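Local atomic coordinates of LPXTG-motif cell wall anchor domain protein (PDB entry 5U5O), a protein that probably serves as a giant cell-wall-anchored adhesin of Mobiluncus mulieris, here represented by two Ig-like domains held by intramolecular covalent cross-links. Residues 15-20 with 162-167; 47-52 with 123-128; 64-69 with 99-104; 170-175 with 214-219; 249-254 with 282-287. All coordinates share one frame; numbering follows the deposited sequence.

Contact 1: 15-20 with 162-167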
# COMPACT_ATOMS: atom_id res chain seq x y z
N LYS A 15 -5.75 -10.03 6.87
CA LYS A 15 -6.51 -8.82 6.53
C LYS A 15 -5.71 -7.82 5.68
O LYS A 15 -6.25 -6.79 5.26
CB LYS A 15 -6.99 -8.15 7.82
CG LYS A 15 -7.93 -9.02 8.66
CD LYS A 15 -9.23 -9.39 7.95
CE LYS A 15 -9.92 -8.16 7.38
NZ LYS A 15 -11.31 -8.41 6.90
N ALA A 16 -4.44 -8.12 5.41
CA ALA A 16 -3.58 -7.29 4.57
C ALA A 16 -2.66 -8.13 3.71
O ALA A 16 -2.38 -9.28 4.02
CB ALA A 16 -2.76 -6.35 5.43
N PHE A 17 -2.17 -7.51 2.64
CA PHE A 17 -1.20 -8.13 1.76
C PHE A 17 -0.23 -7.08 1.25
O PHE A 17 -0.49 -5.88 1.33
CB PHE A 17 -1.88 -8.86 0.60
CG PHE A 17 -2.64 -7.96 -0.34
CD1 PHE A 17 -3.96 -7.66 -0.13
CD2 PHE A 17 -2.03 -7.44 -1.46
CE1 PHE A 17 -4.64 -6.84 -1.02
CE2 PHE A 17 -2.70 -6.62 -2.34
CZ PHE A 17 -4.02 -6.32 -2.13
N ASP A 18 0.89 -7.58 0.73
CA ASP A 18 1.98 -6.75 0.24
C ASP A 18 1.74 -6.40 -1.23
O ASP A 18 2.06 -7.19 -2.13
CB ASP A 18 3.32 -7.47 0.42
CG ASP A 18 4.51 -6.71 -0.16
OD1 ASP A 18 4.32 -5.60 -0.71
OD2 ASP A 18 5.64 -7.23 -0.07
N VAL A 19 1.28 -5.18 -1.47
CA VAL A 19 0.88 -4.73 -2.81
C VAL A 19 2.07 -4.33 -3.68
O VAL A 19 1.92 -4.16 -4.89
CB VAL A 19 -0.15 -3.56 -2.72
CG1 VAL A 19 0.50 -2.23 -2.35
CG2 VAL A 19 -0.94 -3.43 -4.02
N THR A 20 3.24 -4.18 -3.07
CA THR A 20 4.47 -3.92 -3.82
C THR A 20 5.31 -5.19 -4.04
O THR A 20 6.48 -5.09 -4.38
CB THR A 20 5.33 -2.84 -3.14
OG1 THR A 20 5.58 -3.20 -1.78
CG2 THR A 20 4.66 -1.49 -3.23
N ILE A 162 -9.97 -4.99 3.43
CA ILE A 162 -8.65 -5.56 3.14
C ILE A 162 -7.70 -4.37 2.94
O ILE A 162 -8.08 -3.39 2.29
CB ILE A 162 -8.64 -6.41 1.83
CG1 ILE A 162 -9.55 -7.63 1.97
CG2 ILE A 162 -7.23 -6.84 1.43
CD1 ILE A 162 -9.05 -8.67 2.97
N THR A 163 -6.48 -4.47 3.47
CA THR A 163 -5.47 -3.42 3.26
C THR A 163 -4.38 -3.90 2.33
O THR A 163 -3.72 -4.88 2.62
CB THR A 163 -4.86 -2.96 4.58
OG1 THR A 163 -5.91 -2.64 5.48
CG2 THR A 163 -4.02 -1.72 4.40
N ALA A 164 -4.22 -3.19 1.22
CA ALA A 164 -3.10 -3.40 0.30
C ALA A 164 -1.95 -2.52 0.79
O ALA A 164 -2.00 -1.29 0.64
CB ALA A 164 -3.54 -3.02 -1.10
N GLU A 165 -0.95 -3.15 1.41
CA GLU A 165 0.13 -2.46 2.12
C GLU A 165 1.39 -2.38 1.27
O GLU A 165 1.95 -3.42 0.90
CB GLU A 165 0.49 -3.19 3.42
CG GLU A 165 -0.62 -3.22 4.44
CD GLU A 165 -0.22 -3.90 5.73
OE1 GLU A 165 0.73 -4.70 5.76
OE2 GLU A 165 -0.90 -3.63 6.74
N PRO A 166 1.87 -1.16 0.96
CA PRO A 166 3.17 -1.09 0.29
C PRO A 166 4.31 -1.31 1.27
O PRO A 166 4.17 -1.05 2.46
CB PRO A 166 3.21 0.34 -0.23
CG PRO A 166 2.39 1.10 0.76
CD PRO A 166 1.29 0.18 1.20
N GLN A 167 5.44 -1.78 0.75
CA GLN A 167 6.69 -1.79 1.51
C GLN A 167 7.46 -0.51 1.19
O GLN A 167 7.10 0.22 0.27
CB GLN A 167 7.54 -3.03 1.19
CG GLN A 167 6.78 -4.35 1.19
CD GLN A 167 5.87 -4.53 2.39
OE1 GLN A 167 4.67 -4.77 2.25
NE2 GLN A 167 6.44 -4.40 3.58
O HOH W 1 -6.50 -4.69 7.15

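Contact 2: 47-52 with 123-128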
# COMPACT_ATOMS: atom_id res chain seq x y z
N ALA A 47 -23.77 -11.97 -5.29
CA ALA A 47 -22.75 -11.23 -6.06
C ALA A 47 -21.89 -10.48 -5.10
O ALA A 47 -22.38 -9.92 -4.09
CB ALA A 47 -23.41 -10.25 -7.01
N GLY A 48 -20.61 -10.43 -5.42
CA GLY A 48 -19.63 -9.66 -4.68
C GLY A 48 -18.85 -8.74 -5.61
O GLY A 48 -18.63 -9.07 -6.79
N GLN A 49 -18.42 -7.61 -5.06
CA GLN A 49 -17.54 -6.67 -5.76
C GLN A 49 -16.49 -6.16 -4.80
O GLN A 49 -16.76 -5.96 -3.62
CB GLN A 49 -18.29 -5.47 -6.35
CG GLN A 49 -19.51 -5.82 -7.17
CD GLN A 49 -20.74 -6.09 -6.32
OE1 GLN A 49 -21.00 -5.40 -5.32
NE2 GLN A 49 -21.52 -7.08 -6.73
N LEU A 50 -15.30 -5.93 -5.35
CA LEU A 50 -14.18 -5.36 -4.62
C LEU A 50 -13.95 -3.93 -5.09
O LEU A 50 -13.84 -3.68 -6.29
CB LEU A 50 -12.91 -6.19 -4.90
CG LEU A 50 -11.69 -5.80 -4.08
CD1 LEU A 50 -11.86 -6.11 -2.61
CD2 LEU A 50 -10.47 -6.52 -4.65
N TYR A 51 -13.83 -3.01 -4.13
CA TYR A 51 -13.61 -1.60 -4.41
C TYR A 51 -12.49 -1.04 -3.55
O TYR A 51 -12.27 -1.50 -2.44
CB TYR A 51 -14.85 -0.79 -4.03
CG TYR A 51 -16.09 -1.06 -4.83
CD1 TYR A 51 -16.27 -0.48 -6.08
CD2 TYR A 51 -17.13 -1.84 -4.30
CE1 TYR A 51 -17.43 -0.69 -6.80
CE2 TYR A 51 -18.30 -2.06 -5.02
CZ TYR A 51 -18.44 -1.48 -6.27
OH TYR A 51 -19.55 -1.67 -7.02
N GLU A 52 -11.80 -0.02 -4.06
CA GLU A 52 -11.04 0.88 -3.20
C GLU A 52 -12.08 1.70 -2.41
O GLU A 52 -13.12 2.12 -2.96
CB GLU A 52 -10.06 1.73 -4.02
CG GLU A 52 -9.18 2.65 -3.18
CD GLU A 52 -9.85 3.95 -2.79
OE1 GLU A 52 -10.58 4.53 -3.63
OE2 GLU A 52 -9.67 4.40 -1.64
N TYR A 123 -18.28 -5.55 -1.19
CA TYR A 123 -19.75 -5.37 -1.14
C TYR A 123 -20.36 -6.68 -1.60
O TYR A 123 -19.77 -7.41 -2.41
CB TYR A 123 -20.12 -4.25 -2.10
CG TYR A 123 -19.99 -2.83 -1.55
CD1 TYR A 123 -19.14 -2.51 -0.49
CD2 TYR A 123 -20.77 -1.81 -2.09
CE1 TYR A 123 -19.06 -1.21 0.01
CE2 TYR A 123 -20.70 -0.51 -1.60
CZ TYR A 123 -19.84 -0.22 -0.56
OH TYR A 123 -19.78 1.07 -0.09
N GLU A 124 -21.56 -6.99 -1.08
CA GLU A 124 -22.25 -8.25 -1.41
C GLU A 124 -23.75 -8.01 -1.52
O GLU A 124 -24.32 -7.18 -0.78
CB GLU A 124 -22.01 -9.32 -0.35
CG GLU A 124 -22.33 -10.75 -0.79
CD GLU A 124 -21.22 -11.37 -1.63
OE1 GLU A 124 -20.09 -10.83 -1.66
OE2 GLU A 124 -21.50 -12.38 -2.29
N GLN A 125 -24.38 -8.70 -2.46
CA GLN A 125 -25.85 -8.69 -2.54
C GLN A 125 -26.38 -10.10 -2.64
O GLN A 125 -25.73 -11.02 -3.22
CB GLN A 125 -26.34 -7.86 -3.73
CG GLN A 125 -25.75 -6.45 -3.80
CD GLN A 125 -24.34 -6.44 -4.42
OE1 GLN A 125 -24.11 -7.10 -5.42
NE2 GLN A 125 -23.41 -5.71 -3.80
N LEU A 126 -27.60 -10.26 -2.10
CA LEU A 126 -28.31 -11.53 -2.08
C LEU A 126 -29.62 -11.37 -2.82
O LEU A 126 -30.41 -10.49 -2.46
CB LEU A 126 -28.58 -11.94 -0.63
CG LEU A 126 -29.41 -13.21 -0.38
CD1 LEU A 126 -28.66 -14.44 -0.86
CD2 LEU A 126 -29.81 -13.32 1.09
N TRP A 127 -29.90 -12.26 -3.77
CA TRP A 127 -31.08 -12.21 -4.63
C TRP A 127 -31.91 -13.47 -4.37
O TRP A 127 -31.39 -14.60 -4.42
CB TRP A 127 -30.69 -12.14 -6.11
CG TRP A 127 -29.96 -10.91 -6.54
CD1 TRP A 127 -28.64 -10.63 -6.34
CD2 TRP A 127 -30.49 -9.82 -7.30
NE1 TRP A 127 -28.33 -9.42 -6.90
CE2 TRP A 127 -29.44 -8.91 -7.51
CE3 TRP A 127 -31.76 -9.52 -7.83
CZ2 TRP A 127 -29.60 -7.71 -8.21
CZ3 TRP A 127 -31.92 -8.34 -8.53
CH2 TRP A 127 -30.85 -7.44 -8.71
N ALA A 128 -33.20 -13.29 -4.08
CA ALA A 128 -34.09 -14.44 -3.88
C ALA A 128 -34.37 -15.18 -5.19
O ALA A 128 -34.29 -14.61 -6.28
CB ALA A 128 -35.40 -14.02 -3.25

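Contact 3: 64-69 with 99-104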
# COMPACT_ATOMS: atom_id res chain seq x y z
N ALA A 64 -12.89 -5.91 -9.00
CA ALA A 64 -13.20 -7.31 -9.27
C ALA A 64 -14.68 -7.50 -8.96
O ALA A 64 -15.25 -6.78 -8.13
CB ALA A 64 -12.40 -8.21 -8.37
N LYS A 65 -15.26 -8.48 -9.64
CA LYS A 65 -16.67 -8.86 -9.46
C LYS A 65 -16.80 -10.36 -9.55
O LYS A 65 -16.08 -11.00 -10.31
CB LYS A 65 -17.53 -8.25 -10.55
CG LYS A 65 -17.62 -6.74 -10.58
CD LYS A 65 -18.49 -6.33 -11.76
CE LYS A 65 -18.66 -4.83 -11.84
NZ LYS A 65 -19.70 -4.47 -12.85
N ALA A 66 -17.72 -10.95 -8.80
CA ALA A 66 -18.06 -12.37 -8.90
C ALA A 66 -19.53 -12.56 -8.63
O ALA A 66 -20.11 -11.86 -7.79
CB ALA A 66 -17.28 -13.19 -7.89
N ALA A 67 -20.15 -13.55 -9.27
CA ALA A 67 -21.57 -13.87 -8.99
C ALA A 67 -21.76 -15.35 -9.21
O ALA A 67 -21.03 -15.96 -9.99
CB ALA A 67 -22.49 -13.06 -9.89
N THR A 68 -22.71 -15.93 -8.48
CA THR A 68 -23.02 -17.36 -8.58
C THR A 68 -24.38 -17.63 -7.96
O THR A 68 -24.98 -16.74 -7.36
CB THR A 68 -21.93 -18.23 -7.90
OG1 THR A 68 -22.17 -19.62 -8.17
CG2 THR A 68 -21.86 -18.00 -6.39
N THR A 69 -24.86 -18.86 -8.10
CA THR A 69 -26.06 -19.31 -7.42
C THR A 69 -25.69 -20.28 -6.32
O THR A 69 -24.67 -20.98 -6.41
CB THR A 69 -27.07 -19.95 -8.38
OG1 THR A 69 -26.42 -20.92 -9.19
CG2 THR A 69 -27.72 -18.90 -9.26
N MET A 99 -16.78 -16.96 -2.26
CA MET A 99 -16.44 -16.63 -3.64
C MET A 99 -15.08 -15.93 -3.64
O MET A 99 -14.66 -15.39 -2.63
CB MET A 99 -17.49 -15.75 -4.33
CG MET A 99 -18.25 -14.78 -3.41
SD MET A 99 -19.18 -13.51 -4.30
CE MET A 99 -20.18 -14.53 -5.40
N ASP A 100 -14.38 -16.01 -4.78
CA ASP A 100 -13.10 -15.35 -4.95
C ASP A 100 -13.24 -14.06 -5.74
O ASP A 100 -13.97 -14.01 -6.72
CB ASP A 100 -12.14 -16.26 -5.70
CG ASP A 100 -11.61 -17.41 -4.86
OD1 ASP A 100 -11.70 -17.41 -3.62
OD2 ASP A 100 -10.98 -18.30 -5.48
N LEU A 101 -12.51 -13.03 -5.30
CA LEU A 101 -12.43 -11.75 -6.01
C LEU A 101 -10.95 -11.48 -6.30
O LEU A 101 -10.17 -11.22 -5.39
CB LEU A 101 -13.04 -10.63 -5.15
CG LEU A 101 -14.55 -10.72 -4.93
CD1 LEU A 101 -14.98 -9.78 -3.81
CD2 LEU A 101 -15.29 -10.38 -6.22
N THR A 102 -10.58 -11.57 -7.58
CA THR A 102 -9.18 -11.49 -7.97
C THR A 102 -8.90 -10.15 -8.62
O THR A 102 -9.57 -9.74 -9.57
CB THR A 102 -8.84 -12.68 -8.88
OG1 THR A 102 -9.00 -13.88 -8.11
CG2 THR A 102 -7.41 -12.60 -9.37
N VAL A 103 -7.90 -9.46 -8.08
CA VAL A 103 -7.51 -8.14 -8.55
C VAL A 103 -6.07 -8.18 -9.07
O VAL A 103 -5.17 -8.74 -8.44
CB VAL A 103 -7.71 -7.06 -7.45
CG1 VAL A 103 -6.99 -7.40 -6.15
CG2 VAL A 103 -7.33 -5.68 -7.95
N LYS A 104 -5.87 -7.58 -10.24
CA LYS A 104 -4.55 -7.44 -10.83
C LYS A 104 -3.75 -6.42 -10.03
O LYS A 104 -4.26 -5.34 -9.72
CB LYS A 104 -4.63 -7.01 -12.29
CG LYS A 104 -5.27 -8.05 -13.20
CD LYS A 104 -5.25 -7.62 -14.66
CE LYS A 104 -6.11 -6.39 -14.90
NZ LYS A 104 -6.38 -6.14 -16.34

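Contact 4: 170-175 with 214-219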
# COMPACT_ATOMS: atom_id res chain seq x y z
N SER A 170 14.80 2.95 2.08
CA SER A 170 15.46 3.91 2.95
C SER A 170 16.71 4.44 2.27
O SER A 170 17.22 3.86 1.30
CB SER A 170 15.87 3.27 4.27
OG SER A 170 16.83 2.22 4.09
N LEU A 171 17.20 5.55 2.81
CA LEU A 171 18.40 6.20 2.33
C LEU A 171 19.29 6.52 3.50
O LEU A 171 18.94 7.32 4.37
CB LEU A 171 18.04 7.47 1.58
CG LEU A 171 19.19 8.31 1.01
CD1 LEU A 171 20.15 7.55 0.11
CD2 LEU A 171 18.57 9.47 0.26
N LYS A 172 20.49 5.93 3.48
CA LYS A 172 21.53 6.23 4.44
C LYS A 172 22.51 7.16 3.77
O LYS A 172 22.92 6.90 2.62
CB LYS A 172 22.25 4.97 4.91
CG LYS A 172 23.29 5.23 5.99
CD LYS A 172 24.20 4.04 6.23
CE LYS A 172 23.45 2.87 6.83
NZ LYS A 172 24.37 1.83 7.36
N LEU A 173 22.95 8.18 4.47
CA LEU A 173 23.95 9.13 3.98
C LEU A 173 25.05 9.16 5.00
O LEU A 173 24.81 9.38 6.18
CB LEU A 173 23.32 10.53 3.84
CG LEU A 173 24.30 11.62 3.36
CD1 LEU A 173 24.88 11.33 1.97
CD2 LEU A 173 23.61 12.97 3.42
N THR A 174 26.29 9.00 4.53
CA THR A 174 27.51 9.07 5.34
C THR A 174 28.37 10.21 4.78
O THR A 174 28.43 10.38 3.55
CB THR A 174 28.29 7.74 5.26
OG1 THR A 174 27.47 6.68 5.75
CG2 THR A 174 29.58 7.76 6.08
N LYS A 175 28.99 10.97 5.67
CA LYS A 175 29.91 12.05 5.26
C LYS A 175 31.36 11.63 5.45
O LYS A 175 31.72 11.15 6.51
CB LYS A 175 29.70 13.33 6.08
CG LYS A 175 30.48 14.55 5.56
CD LYS A 175 30.04 14.90 4.16
CE LYS A 175 30.36 16.29 3.66
NZ LYS A 175 31.80 16.47 3.35
N GLY A 214 32.44 11.26 9.14
CA GLY A 214 32.26 9.88 9.58
C GLY A 214 30.89 9.50 10.12
O GLY A 214 30.62 8.32 10.35
N GLU A 215 30.03 10.49 10.33
CA GLU A 215 28.67 10.25 10.80
C GLU A 215 27.73 9.85 9.67
O GLU A 215 27.99 10.12 8.50
CB GLU A 215 28.13 11.48 11.54
CG GLU A 215 28.88 11.78 12.82
CD GLU A 215 28.25 12.87 13.67
OE1 GLU A 215 27.53 13.75 13.13
OE2 GLU A 215 28.51 12.87 14.89
N GLU A 216 26.63 9.20 10.05
CA GLU A 216 25.59 8.79 9.12
C GLU A 216 24.19 9.19 9.62
O GLU A 216 23.98 9.41 10.82
CB GLU A 216 25.63 7.29 8.84
CG GLU A 216 25.46 6.41 10.06
CD GLU A 216 25.42 4.94 9.70
OE1 GLU A 216 26.48 4.37 9.40
OE2 GLU A 216 24.31 4.35 9.75
N LYS A 217 23.24 9.28 8.69
CA LYS A 217 21.83 9.53 8.98
C LYS A 217 21.05 8.68 8.00
O LYS A 217 21.38 8.63 6.82
CB LYS A 217 21.53 11.01 8.73
CG LYS A 217 20.07 11.41 8.58
CD LYS A 217 19.49 11.64 9.93
CE LYS A 217 18.02 11.99 9.80
NZ LYS A 217 17.38 11.81 11.12
N THR A 218 20.00 8.04 8.48
CA THR A 218 19.09 7.29 7.62
C THR A 218 17.69 7.91 7.61
O THR A 218 17.11 8.21 8.68
CB THR A 218 19.02 5.82 8.04
OG1 THR A 218 20.33 5.26 7.99
CG2 THR A 218 18.15 5.02 7.11
N VAL A 219 17.16 8.13 6.42
CA VAL A 219 15.76 8.47 6.20
C VAL A 219 15.02 7.18 5.85
O VAL A 219 15.34 6.51 4.85
CB VAL A 219 15.61 9.50 5.07
CG1 VAL A 219 14.14 9.78 4.75
CG2 VAL A 219 16.34 10.79 5.42
O HOH W 2 28.50 5.01 7.62

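Contact 5: 249-254 with 282-287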
# COMPACT_ATOMS: atom_id res chain seq x y z
N PHE A 249 29.76 12.14 -4.71
CA PHE A 249 28.76 11.19 -4.24
C PHE A 249 29.02 9.80 -4.81
O PHE A 249 29.27 9.66 -6.01
CB PHE A 249 27.35 11.62 -4.61
CG PHE A 249 26.90 12.88 -3.94
CD1 PHE A 249 26.28 12.84 -2.69
CD2 PHE A 249 27.04 14.10 -4.57
CE1 PHE A 249 25.79 14.00 -2.08
CE2 PHE A 249 26.56 15.26 -3.96
CZ PHE A 249 25.93 15.21 -2.72
N THR A 250 28.94 8.78 -3.97
CA THR A 250 29.02 7.39 -4.40
C THR A 250 27.93 6.61 -3.69
O THR A 250 27.37 7.11 -2.70
CB THR A 250 30.38 6.75 -4.07
OG1 THR A 250 30.65 6.92 -2.67
CG2 THR A 250 31.49 7.42 -4.85
N ALA A 251 27.56 5.45 -4.20
CA ALA A 251 26.63 4.55 -3.51
C ALA A 251 27.11 3.13 -3.66
O ALA A 251 27.84 2.81 -4.59
CB ALA A 251 25.22 4.68 -4.07
N VAL A 252 26.72 2.27 -2.72
CA VAL A 252 27.06 0.85 -2.77
C VAL A 252 25.98 0.06 -3.51
O VAL A 252 24.95 0.61 -3.93
CB VAL A 252 27.33 0.25 -1.37
CG1 VAL A 252 28.44 1.01 -0.66
CG2 VAL A 252 26.08 0.23 -0.51
N ASN A 253 26.28 -1.21 -3.75
CA ASN A 253 25.36 -2.16 -4.39
C ASN A 253 25.00 -1.78 -5.84
O ASN A 253 23.96 -2.18 -6.36
CB ASN A 253 24.09 -2.40 -3.53
CG ASN A 253 24.40 -3.19 -2.27
OD1 ASN A 253 25.30 -4.03 -2.26
ND2 ASN A 253 23.65 -2.94 -1.22
N GLY A 254 25.88 -1.01 -6.49
CA GLY A 254 25.70 -0.64 -7.89
C GLY A 254 24.65 0.41 -8.19
O GLY A 254 24.26 0.61 -9.32
N VAL A 282 19.16 2.08 0.17
CA VAL A 282 20.26 2.69 -0.55
C VAL A 282 21.20 3.32 0.46
O VAL A 282 20.73 3.90 1.47
CB VAL A 282 19.70 3.73 -1.55
CG1 VAL A 282 20.80 4.56 -2.19
CG2 VAL A 282 18.81 3.06 -2.59
N GLU A 283 22.52 3.24 0.19
CA GLU A 283 23.51 3.87 1.04
C GLU A 283 24.42 4.76 0.20
O GLU A 283 25.14 4.24 -0.69
CB GLU A 283 24.32 2.82 1.79
CG GLU A 283 23.49 1.81 2.55
CD GLU A 283 24.32 0.62 3.00
OE1 GLU A 283 25.14 0.78 3.92
OE2 GLU A 283 24.15 -0.46 2.41
N VAL A 284 24.41 6.06 0.46
CA VAL A 284 25.21 7.03 -0.28
C VAL A 284 26.28 7.60 0.63
O VAL A 284 26.06 7.80 1.83
CB VAL A 284 24.29 8.16 -0.82
CG1 VAL A 284 25.09 9.33 -1.39
CG2 VAL A 284 23.33 7.63 -1.86
N THR A 285 27.47 7.84 0.07
CA THR A 285 28.50 8.58 0.76
C THR A 285 28.75 9.88 0.03
O THR A 285 28.89 9.86 -1.21
CB THR A 285 29.79 7.73 0.85
OG1 THR A 285 29.52 6.58 1.64
CG2 THR A 285 30.94 8.51 1.50
N ALA A 286 28.80 10.98 0.78
CA ALA A 286 29.19 12.27 0.25
C ALA A 286 30.59 12.55 0.75
O ALA A 286 30.79 12.71 1.95
CB ALA A 286 28.24 13.34 0.75
N GLU A 287 31.58 12.55 -0.16
CA GLU A 287 32.96 12.90 0.19
C GLU A 287 33.16 14.36 -0.08
O GLU A 287 32.99 14.82 -1.18
CB GLU A 287 33.97 12.10 -0.63
CG GLU A 287 35.43 12.50 -0.32
CD GLU A 287 36.44 11.89 -1.24
OE1 GLU A 287 36.19 10.79 -1.73
OE2 GLU A 287 37.49 12.52 -1.45
O HOH W 3 31.81 9.24 -1.98
O HOH W 4 23.08 1.62 -2.07
O HOH W 5 22.68 -0.65 -0.40

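Contact 1: 15-20 with 162-167
The F17 ring is the apolar centre of this parallel strand pair, which lies in the Ig-like T-Q ester bond domain. A164 CA lies over one ring face, 4.0 Å from the centroid of F17, in a CH-pi contact set toward the rim. I162 CG2 comes in the ring plane, at the edge, 3.6 Å from F17 CE1. F17 CG sits between the backbone N and the carbonyl carbon (chi1 64°), the crowded position, and this puts the ring beside the neighbouring strand. V19 closes the group, with its CB 3.8 Å from A164 CB. F27 of strand 26-36 and L108 of helix 105-109 pack on the same ring.

Strand 16-18 is joined to 162-165 by backbone bonds that alternate as in a parallel ladder. E165 N meets F17 O nearly along the C=O axis. V19 N reaches E165 O from above the carbonyl plane, so that bond is less well aimed. On the other face, A16 CB packs against the E165 carboxylate. Near K15, a water bridges K15 O and T163 OG1. The K15 amine is bound to S161 O and A9 O.

The polar edge is at T20. D18 OD1 accepts from T20 N, 3.0 Å away, which makes an Asx turn. T20 OG1 donates to the syn lone pair of D18 OD1 at 2.9 Å, and itself accepts from Q167 N at 2.9 Å.

Contact 2: 47-52 with 123-128
Q49 and Q125 meet tip to tip through their amides. Q125 NE2 donates to Q49 OE1 at 2.9 Å, and Q49 NE2 donates to Q125 OE1 at 2.9 Å. The two amide planes are 18° apart, and each oxygen is used on a lone pair. The result is a closed, flat ring of two bonds that fixes both amide rotations. Each chain leaves with CG anti to the carbonyl carbon and bends at chi2, near 80° in both, so the two chains curl toward each other. Q125 NE2 also binds N153 OD1.

Beside this pair, the edge of Y51 points at the face of Y123. The centroids are 5.2 Å apart and the planes are at 66°. Y51 CE2 comes 3.8 Å from Y123 CD2.

E124 lies on the other face, over G48. Its chain bends back at chi2, so OE1 rests 3.3 Å from G48 CA, where a glycine has no side chain to oppose it. E124 OE2 is 3.2 Å from A47 O, and both are acceptors. D31 OD2 lies close to E124 OE1, so one of these two carboxylates may be protonated.

The backbone sets these positions. A47 pairs with Q125, and Q49 with Y123, each through two hydrogen bonds; G48 and E124 form the non-hydrogen-bonded pair between them. This is a regular antiparallel ladder inside one sheet of an Ig-like beta sandwich, in the T-Q ester bond domain.

Contact 3: 64-69 with 99-104
No aromatic ring takes part, and the flat groups here are peptides. L101 CD2 lies over the face of the peptide joining K65 to A66. It is 3.7 Å from K65 C and 3.6 Å from A66 N. M99 CE is above the next peptide but offset to its side, nearest A66 O at 3.6 Å.

A64 and A66 send their CB atoms toward strand 99-104. A66 CB lies 3.8 Å from L101 CD2 and 4.1 Å from M99 CE. A64 CB comes within 3.4 Å of T102 O, close to the backbone of the other strand. Such small side chains let the backbones approach, and the two short axes pass 5.9 Å apart. With CG anti to the carbonyl carbon (chi1 -68°), L101 leans toward 64-69 and CD2 reaches the K65-A66 peptide. M99 has chi1 of 32°, away from a staggered value. Its chain then bends at chi3, so that CE turns toward A66 and T68. T68 CG2 slides past M99 in the opposite direction, 4.0 Å from CE.

The contact is apolar packing between two sheets of the Ig-like sandwich. Strand 64-71 pairs with strand 43-52, through A64 with L50 and A66 with G48. Strand 94-104 belongs to the other sheet, beside strand 26-36, where M99 pairs with D31. V122 of strand 118-127 also packs on L101.

Contact 4: 170-175 with 214-219
This antiparallel ladder belongs to the C-terminal Ig-like domain (DUF5979), and its two faces differ sharply. The inner face carries L171, L173 and V219, and also K217, whose end leads away. L171 and L173 both place CG anti to the backbone N, so their tips point into the domain. Both pack on I230 and V284; L173 also meets F196 and F209. The backbone supports this side with regular bonds. L171 N and V219 O are 2.9 Å apart, and V219 N meets L171 O at 2.8 Å. L173 and K217 pair in the same way. CA-H...O contacts fill the gaps, such as E216 CA to L173 O at 3.1 Å.

K175 belongs to the buried part. Its NZ is covalently linked to N288 CG, an intramolecular isopeptide bond. This joins strand 150-178 to strand 281-291. E232 touches the K175 chain, consistent with the acidic residue found next to the isopeptide in CnaB-type domains.

The outer face is looser and polar. K172, T174, E216 and T218 lie there. E216 CG takes the crowded position between N and the carbonyl carbon (chi1 60°), and the extended chain then lies across K172. K172 bends at chi3 (-67°). Its NZ forms a salt bridge with E216 OE2 at 3.5 Å, a long one, and K172 CE is just as near. T218 OG1 sits 3.6 Å from K172 CG. T174 and E216 run side by side, and a water links T174 OG1 at 2.7 Å to E216 OE1 at 2.8 Å.

Contact 5: 249-254 with 282-287
This is an antiparallel strand pair in the C-terminal Ig-like domain, and three kinds of interaction hold it.

Backbone bonds come first. T250 and T285 form the hydrogen-bonded pair. T250 N meets T285 O in the carbonyl plane, while T285 N reaches T250 O from above the T250 carbonyl plane, at 2.9 Å. V252 N adds a longer bond to E283 O at 3.2 Å, nearly along the C=O axis.

Apolar contacts lie on the face of F249, A251, V284 and A286. F249 CG is anti to the carbonyl carbon (chi1 -66°), which brings the ring alongside V284 and A286. V284 CG1 then comes at the ring edge, near its plane, 3.9 Å from F249 CD1. A286 CB is 3.8 Å from F249 CE1. A251 CB touches V284 CG2 more loosely. I230 of strand 226-232 covers both F249 and V284, so this face looks into the sandwich.

Polar contacts are mostly made through water. On the opposite face the hydroxyl of T250 lies beside T285, and a water joins T250 OG1 to T285 O. V252 CG2 packs alongside the E283 carboxylate, 3.6 Å from OE2. E283 OE1 makes a long, weak ion pair with K172. Two more waters bridge the end of the pair at V252, N253 and E283. One accepts from E283 N and donates to V252 O. The other accepts from N253 ND2 at 2.6 Å and donates to E283 OE2 at 3.2 Å.

How the contacts relate
Contacts 1, 2 and 3 belong to the T-Q ester bond domain, and contacts 4 and 5 to the DUF5979 domain. Along the chain, 64-104 falls within 47-128, which falls within 15-167; contacts 4 and 5 then follow in series. Strand 150-178 joins the domains, carrying 162-167 of contact 1 and 170-175 of contact 4. Centres of contacts 1 and 4 are about 28 Å apart. Contacts 2 and 3, with centres about 9 Å apart, touch through strands 43-52 and 64-71. Contacts 4 and 5, with centres about 10 Å apart, touch through strands 150-178 and 281-291. About 49 Å separates the centres of contacts 2 and 4, consistent with an elongated two-domain rod.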